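Long-range contact in amidase, hydantoinase/carbamoylase family (Burkholderia ambifaria, PDB 5TP4), which probably hydrolyses N-carbamoyl-L-amino acids to free amino acids, using a zinc centre: residues R222-R227 against V293-H298. Numbering follows the deposited sequence.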
ATOM      1  N   ARG B 222       7.291  17.057  10.732  1.00 11.76           N
ATOM      2  CA  ARG B 222       6.543  16.080  11.510  1.00 11.61           C
ATOM      3  C   ARG B 222       6.298  14.853  10.647  1.00 11.33           C
ATOM      4  O   ARG B 222       5.953  14.972   9.468  1.00 12.26           O
ATOM      5  CB  ARG B 222       5.188  16.632  11.991  1.00 10.22           C
ATOM      6  CG  ARG B 222       5.334  17.966  12.702  1.00 13.57           C
ATOM      7  CD  ARG B 222       5.951  17.782  14.075  1.00 14.58           C
ATOM      8  NE  ARG B 222       5.970  19.049  14.819  1.00 16.24           N
ATOM      9  CZ  ARG B 222       7.000  19.897  14.864  1.00 21.80           C
ATOM     10  NH1 ARG B 222       8.128  19.624  14.216  1.00 20.53           N
ATOM     11  NH2 ARG B 222       6.904  21.026  15.563  1.00 22.02           N
ATOM     12  N   TRP B 223       6.462  13.683  11.246  1.00 12.18           N
ATOM     13  CA  TRP B 223       6.072  12.417  10.637  1.00 12.91           C
ATOM     14  C   TRP B 223       4.915  11.852  11.436  1.00 10.86           C
ATOM     15  O   TRP B 223       4.999  11.758  12.664  1.00 13.81           O
ATOM     16  CB  TRP B 223       7.225  11.424  10.652  1.00 14.80           C
ATOM     17  CG  TRP B 223       8.170  11.559   9.512  1.00 15.60           C
ATOM     18  CD1 TRP B 223       8.186  12.531   8.555  1.00 16.76           C
ATOM     19  CD2 TRP B 223       9.224  10.649   9.187  1.00 16.19           C
ATOM     20  NE1 TRP B 223       9.202  12.280   7.642  1.00 16.19           N
ATOM     21  CE2 TRP B 223       9.852  11.133   8.015  1.00 17.94           C
ATOM     22  CE3 TRP B 223       9.710   9.482   9.783  1.00 18.04           C
ATOM     23  CZ2 TRP B 223      10.930  10.475   7.425  1.00 25.15           C
ATOM     24  CZ3 TRP B 223      10.782   8.826   9.186  1.00 29.10           C
ATOM     25  CH2 TRP B 223      11.384   9.331   8.028  1.00 26.69           C
ATOM     26  N   LEU B 224       3.843  11.495  10.739  1.00 10.91           N
ATOM     27  CA  LEU B 224       2.629  11.000  11.365  1.00 10.89           C
ATOM     28  C   LEU B 224       2.313   9.620  10.808  1.00 13.39           C
ATOM     29  O   LEU B 224       2.625   9.306   9.655  1.00 12.85           O
ATOM     30  CB  LEU B 224       1.446  11.950  11.098  1.00 13.76           C
ATOM     31  CG  LEU B 224       1.694  13.450  11.343  1.00 18.56           C
ATOM     32  CD1 LEU B 224       0.411  14.232  11.079  1.00 26.85           C
ATOM     33  CD2 LEU B 224       2.126  13.669  12.737  1.00 24.71           C
ATOM     34  N   ASP B 225       1.713   8.797  11.650  1.00 13.93           N
ATOM     35  CA  ASP B 225       1.099   7.544  11.241  1.00 13.87           C
ATOM     36  C   ASP B 225      -0.399   7.713  11.374  1.00 12.38           C
ATOM     37  O   ASP B 225      -0.883   8.112  12.442  1.00 13.84           O
ATOM     38  CB  ASP B 225       1.538   6.374  12.125  1.00 15.02           C
ATOM     39  CG  ASP B 225       3.000   6.069  12.009  1.00 24.96           C
ATOM     40  OD1 ASP B 225       3.555   6.198  10.910  1.00 24.04           O
ATOM     41  OD2 ASP B 225       3.591   5.678  13.029  1.00 29.46           O
ATOM     42  N   VAL B 226      -1.132   7.374  10.319  1.00 12.37           N
ATOM     43  CA  VAL B 226      -2.581   7.459  10.326  1.00 14.22           C
ATOM     44  C   VAL B 226      -3.142   6.062  10.106  1.00 12.24           C
ATOM     45  O   VAL B 226      -2.688   5.338   9.211  1.00 15.06           O
ATOM     46  CB  VAL B 226      -3.105   8.424   9.248  1.00 11.73           C
ATOM     47  CG1 VAL B 226      -4.599   8.548   9.372  1.00 15.35           C
ATOM     48  CG2 VAL B 226      -2.447   9.798   9.375  1.00 12.40           C
ATOM     49  N   ARG B 227      -4.155   5.704  10.892  1.00 10.77           N
ATOM     50  CA  ARG B 227      -4.854   4.448  10.692  1.00 13.42           C
ATOM     51  C   ARG B 227      -6.352   4.713  10.680  1.00 15.73           C
ATOM     52  O   ARG B 227      -6.892   5.318  11.610  1.00 14.61           O
ATOM     53  CB  ARG B 227      -4.479   3.439  11.771  1.00 16.27           C
ATOM     54  CG  ARG B 227      -5.059   2.064  11.523  1.00 18.67           C
ATOM     55  CD  ARG B 227      -4.314   1.074  12.399  1.00 25.89           C
ATOM     56  NE  ARG B 227      -4.649  -0.316  12.089  1.00 29.07           N
ATOM     57  CZ  ARG B 227      -4.158  -1.348  12.764  1.00 41.20           C
ATOM     58  NH1 ARG B 227      -3.326  -1.128  13.779  1.00 42.11           N
ATOM     59  NH2 ARG B 227      -4.494  -2.590  12.432  1.00 48.16           N
ATOM     60  N   VAL B 293       2.176  10.458   6.910  1.00 10.53           N
ATOM     61  CA  VAL B 293       2.182  11.854   6.496  1.00  9.06           C
ATOM     62  C   VAL B 293       3.523  12.453   6.872  1.00 12.06           C
ATOM     63  O   VAL B 293       3.964  12.321   8.017  1.00 11.13           O
ATOM     64  CB  VAL B 293       1.045  12.671   7.148  1.00 11.84           C
ATOM     65  CG1 VAL B 293       1.125  14.076   6.671  1.00 12.46           C
ATOM     66  CG2 VAL B 293      -0.324  12.104   6.755  1.00 10.25           C
ATOM     67  N   ASP B 294       4.168  13.106   5.907  1.00 11.41           N
ATOM     68  CA  ASP B 294       5.339  13.945   6.137  1.00 12.07           C
ATOM     69  C   ASP B 294       4.874  15.390   5.989  1.00 11.92           C
ATOM     70  O   ASP B 294       4.397  15.779   4.917  1.00 12.69           O
ATOM     71  CB  ASP B 294       6.434  13.575   5.130  1.00 13.86           C
ATOM     72  CG  ASP B 294       7.681  14.467   5.203  1.00 12.07           C
ATOM     73  OD1 ASP B 294       7.571  15.678   4.953  1.00 15.48           O
ATOM     74  OD2 ASP B 294       8.785  13.910   5.425  1.00 14.94           O
ATOM     75  N   LEU B 295       4.982  16.171   7.067  1.00 12.75           N
ATOM     76  CA  LEU B 295       4.566  17.576   7.100  1.00 12.36           C
ATOM     77  C   LEU B 295       5.780  18.472   7.274  1.00 12.86           C
ATOM     78  O   LEU B 295       6.632  18.190   8.114  1.00 11.86           O
ATOM     79  CB  LEU B 295       3.638  17.870   8.283  1.00 15.19           C
ATOM     80  CG  LEU B 295       2.216  17.356   8.321  1.00 20.09           C
ATOM     81  CD1 LEU B 295       1.580  17.903   9.612  1.00 16.36           C
ATOM     82  CD2 LEU B 295       1.462  17.837   7.093  1.00 16.16           C
ATOM     83  N   ARG B 296       5.844  19.567   6.521  1.00 10.49           N
ATOM     84  CA  ARG B 296       6.961  20.501   6.638  1.00 12.23           C
ATOM     85  C   ARG B 296       6.463  21.930   6.682  1.00  8.71           C
ATOM     86  O   ARG B 296       5.439  22.269   6.085  1.00 11.05           O
ATOM     87  CB  ARG B 296       7.929  20.391   5.479  1.00 14.58           C
ATOM     88  CG  ARG B 296       8.197  18.981   5.091  1.00 21.72           C
ATOM     89  CD  ARG B 296       9.634  18.657   5.192  1.00 19.73           C
ATOM     90  NE  ARG B 296       9.879  17.220   5.135  1.00 14.40           N
ATOM     91  CZ  ARG B 296      11.085  16.687   5.024  1.00 11.42           C
ATOM     92  NH1 ARG B 296      12.161  17.492   4.925  1.00 10.74           N
ATOM     93  NH2 ARG B 296      11.218  15.367   5.028  1.00 11.95           N
ATOM     94  N   HIS B 297       7.229  22.774   7.369  1.00 10.12           N
ATOM     95  CA  HIS B 297       7.026  24.214   7.285  1.00 13.65           C
ATOM     96  C   HIS B 297       8.351  24.864   7.658  1.00 14.40           C
ATOM     97  O   HIS B 297       9.293  24.192   8.080  1.00 14.99           O
ATOM     98  CB  HIS B 297       5.878  24.692   8.195  1.00 10.04           C
ATOM     99  CG  HIS B 297       5.281  26.009   7.779  1.00 12.81           C
ATOM    100  ND1 HIS B 297       5.912  27.214   8.007  1.00 18.54           N
ATOM    101  CD2 HIS B 297       4.101  26.307   7.178  1.00 17.42           C
ATOM    102  CE1 HIS B 297       5.151  28.201   7.557  1.00 25.15           C
ATOM    103  NE2 HIS B 297       4.055  27.677   7.031  1.00 19.24           N
ATOM    104  N   HIS B 298       8.442  26.168   7.438  1.00 15.30           N
ATOM    105  CA  HIS B 298       9.625  26.878   7.917  1.00 15.10           C
ATOM    106  C   HIS B 298       9.598  27.078   9.426  1.00 16.61           C
ATOM    107  O   HIS B 298      10.650  27.315  10.030  1.00 17.75           O
ATOM    108  CB  HIS B 298       9.740  28.247   7.241  1.00 20.82           C
ATOM    109  CG  HIS B 298      10.082  28.174   5.787  1.00 26.81           C
ATOM    110  ND1 HIS B 298      10.595  29.249   5.091  1.00 24.13           N
ATOM    111  CD2 HIS B 298       9.983  27.158   4.894  1.00 22.72           C
ATOM    112  CE1 HIS B 298      10.790  28.900   3.831  1.00 22.90           C
ATOM    113  NE2 HIS B 298      10.430  27.635   3.685  1.00 25.47           N
TER
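W223 and D294 face each other as a non-hydrogen-bonded pair in an antiparallel beta ladder, and they illustrate how side chains can tie two strands where the backbone does not. The ladder joins strands 212-229 and 288-297 in the elongated, sheet-and-helix lobe consistent with the dimerisation domain of M20 enzymes, away from the zinc site. The indole NE1 of W223 gives its hydrogen to D294 OD2 at 2.8 Å; the oxygen lies near the ring plane, whereas the donor stands above the carboxylate plane, the two planes being 57° apart. D294 CG lies anti to the backbone N (chi1 176°), which sets it 3.6 Å from W223 NE1. The hydrogen-bonded pairs on either side, R222 with L295 and L224 with V293, each exchange two backbone bonds, among them L295 N to R222 O at 2.9 Å.

On the opposite face, L224, V293 and L295 make apolar contacts: L224 CD1 meets L295 CD1 at 4.1 Å, and L224 CB lies 4.0 Å from V293 CB. V226 CG2 extends this row by touching V293 CG2. Helix 300-321 covers part of the same face through V303, which packs on L295, and R222 NH2 forms salt bridges with D300 and D304 of that helix. R282 of the second subunit packs on W223 and D294.

The second shell fixes the carboxylate. R296 makes a side-on salt bridge, NE to D294 OD1 at 2.8 Å, with a second bond from R296 NH2 to D294 OD2. Both reach syn lone pairs, so D294 OD2 accepts from R296 NH2 and W223 NE1 together.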